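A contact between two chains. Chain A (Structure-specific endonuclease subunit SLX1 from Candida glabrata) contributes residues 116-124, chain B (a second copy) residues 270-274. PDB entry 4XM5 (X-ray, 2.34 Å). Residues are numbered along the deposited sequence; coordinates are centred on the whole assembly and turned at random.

Chain A, residues 116-124: SLLKNEYFR
Chain B 270-274: DTIIP

A single isoleucine dominates chain B's side of this contact: I272(B) touches four residues of chain A and has 93 Å² of its surface covered by them, out of 238 Å² buried on both sides together. The principle it illustrates is that a small interface between two copies of a protein can be built from one apolar plug and one polar clamp beside it.

The socket is formed where a helix gives way to a 3-10 turn. Chain A enters at S116(A) already in a helix, with N120(A) N hydrogen-bonded to S116(A) O at 3.0 Å; E121(A) is extended (phi/psi -118/165), and residues 122-124 form the 3-10 segment. Chain B is irregular loop, with phi/psi of -112/-33 at T271(B), -138/-12 at I272(B) and -131/129 at I273(B). The backbones remain well apart, L117(A) CA and I272(B) CA lying 8.5 Å from each other, so side chains span the gap.

I272(B), in the p,t rotamer, points toward chain A. I272(B) CG2 lies 3.7 Å from L117(A) CD2 (m,t), while I272(B) CD1 reaches further into the socket, 3.7 Å from Y122(A) CE2 and likewise 3.7 Å from F123(A) CE2. The methyl approaches both rings obliquely. Both CA-to-CB bonds point sideways, yet the rings (chi1 76° in Y122(A), -67° in F123(A)) come nearer to chain B. I273(B) (m,t) adds a looser contact, I273(B) CD1 to Y122(A) OH at 4.3 Å.

The clamp is E121(A), which points toward chain B from CA to CB; its m,m rotamer places the carboxylate, and chi3 of -178° sets its twist. T271(B), with chi1 at 44°, donates a hydrogen bond from OG1 to E121(A) OE1 at 2.9 Å, pairing a hydroxyl with a charged acceptor. E121(A) OE2 sits 3.3 Å from I272(B) CD1, bringing clamp and plug into direct contact.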

# COMPACT_ATOMS: atom_id res chain seq x y z
N SER A 116 -12.19 8.38 -11.15
CA SER A 116 -11.40 7.38 -11.83
C SER A 116 -10.62 6.53 -10.82
O SER A 116 -10.75 5.30 -10.81
CB SER A 116 -10.45 8.08 -12.80
OG SER A 116 -10.08 7.20 -13.85
N LEU A 117 -9.85 7.18 -9.95
CA LEU A 117 -9.00 6.50 -8.98
C LEU A 117 -9.78 5.71 -7.93
O LEU A 117 -9.42 4.56 -7.61
CB LEU A 117 -8.08 7.52 -8.28
CG LEU A 117 -7.09 8.24 -9.22
CD1 LEU A 117 -6.44 9.51 -8.60
CD2 LEU A 117 -6.03 7.24 -9.74
N LEU A 118 -10.85 6.30 -7.42
CA LEU A 118 -11.62 5.67 -6.34
C LEU A 118 -12.53 4.55 -6.84
O LEU A 118 -12.68 3.52 -6.19
CB LEU A 118 -12.46 6.69 -5.59
CG LEU A 118 -11.78 7.68 -4.65
CD1 LEU A 118 -12.84 8.63 -4.07
CD2 LEU A 118 -10.97 6.99 -3.53
N LYS A 119 -13.17 4.76 -7.98
CA LYS A 119 -14.25 3.87 -8.40
C LYS A 119 -13.76 2.83 -9.38
O LYS A 119 -14.24 1.69 -9.37
CB LYS A 119 -15.40 4.67 -9.02
N ASN A 120 -12.80 3.20 -10.22
CA ASN A 120 -12.35 2.30 -11.29
C ASN A 120 -10.95 1.70 -11.09
O ASN A 120 -10.51 0.87 -11.89
CB ASN A 120 -12.38 3.04 -12.64
CG ASN A 120 -13.77 3.54 -13.02
OD1 ASN A 120 -14.77 3.15 -12.42
ND2 ASN A 120 -13.83 4.42 -14.02
N GLU A 121 -10.27 2.12 -10.03
CA GLU A 121 -8.88 1.71 -9.82
C GLU A 121 -8.70 0.92 -8.55
O GLU A 121 -9.55 0.94 -7.68
CB GLU A 121 -7.97 2.93 -9.77
CG GLU A 121 -7.88 3.67 -11.06
CD GLU A 121 -7.00 2.96 -12.04
OE1 GLU A 121 -6.81 3.52 -13.14
OE2 GLU A 121 -6.49 1.87 -11.70
N TYR A 122 -7.56 0.24 -8.43
CA TYR A 122 -7.27 -0.60 -7.26
C TYR A 122 -7.48 0.13 -5.92
O TYR A 122 -7.76 -0.51 -4.90
CB TYR A 122 -5.86 -1.14 -7.33
CG TYR A 122 -4.72 -0.19 -7.01
CD1 TYR A 122 -4.47 0.23 -5.70
CD2 TYR A 122 -3.85 0.24 -8.00
CE1 TYR A 122 -3.43 1.07 -5.40
CE2 TYR A 122 -2.78 1.06 -7.72
CZ TYR A 122 -2.57 1.49 -6.41
OH TYR A 122 -1.52 2.32 -6.11
N PHE A 123 -7.35 1.46 -5.93
CA PHE A 123 -7.62 2.26 -4.75
C PHE A 123 -9.00 1.97 -4.18
O PHE A 123 -9.25 2.21 -3.00
CB PHE A 123 -7.49 3.75 -5.05
CG PHE A 123 -6.10 4.18 -5.39
CD1 PHE A 123 -5.13 4.28 -4.39
CD2 PHE A 123 -5.74 4.48 -6.69
CE1 PHE A 123 -3.82 4.68 -4.70
CE2 PHE A 123 -4.47 4.87 -7.00
CZ PHE A 123 -3.49 4.98 -6.00
N ARG A 124 -9.88 1.42 -5.02
CA ARG A 124 -11.27 1.18 -4.65
C ARG A 124 -11.35 0.27 -3.45
O ARG A 124 -12.36 0.25 -2.75
CB ARG A 124 -12.07 0.55 -5.82
CG ARG A 124 -11.63 -0.85 -6.22
CD ARG A 124 -12.75 -1.61 -6.93
NE ARG A 124 -12.72 -1.49 -8.39
CZ ARG A 124 -12.23 -2.42 -9.21
NH1 ARG A 124 -11.72 -3.54 -8.74
NH2 ARG A 124 -12.25 -2.21 -10.53
N ASP B 270 -1.44 0.65 -19.16
CA ASP B 270 -1.23 1.29 -17.87
C ASP B 270 -1.96 2.63 -17.75
O ASP B 270 -1.88 3.47 -18.65
CB ASP B 270 0.26 1.50 -17.61
N THR B 271 -2.67 2.82 -16.64
CA THR B 271 -3.44 4.03 -16.44
C THR B 271 -2.85 4.88 -15.32
O THR B 271 -2.92 6.11 -15.36
CB THR B 271 -4.91 3.72 -16.11
OG1 THR B 271 -4.97 2.66 -15.15
CG2 THR B 271 -5.67 3.31 -17.36
N ILE B 272 -2.28 4.24 -14.30
CA ILE B 272 -1.80 5.00 -13.16
C ILE B 272 -0.44 4.57 -12.62
O ILE B 272 0.14 5.27 -11.80
CB ILE B 272 -2.82 4.96 -12.00
CG1 ILE B 272 -3.01 3.53 -11.50
CG2 ILE B 272 -4.13 5.56 -12.43
CD1 ILE B 272 -3.94 3.43 -10.33
N ILE B 273 0.06 3.42 -13.06
CA ILE B 273 1.43 3.04 -12.73
C ILE B 273 2.17 2.59 -13.99
O ILE B 273 1.66 1.77 -14.74
CB ILE B 273 1.47 1.92 -11.66
CG1 ILE B 273 1.05 2.49 -10.31
CG2 ILE B 273 2.84 1.36 -11.53
CD1 ILE B 273 1.49 1.67 -9.13
N PRO B 274 3.36 3.16 -14.24
CA PRO B 274 4.17 2.76 -15.39
C PRO B 274 4.70 1.34 -15.20
O PRO B 274 5.56 1.10 -14.34
CB PRO B 274 5.30 3.79 -15.40
CG PRO B 274 5.42 4.23 -14.01
CD PRO B 274 4.03 4.18 -13.43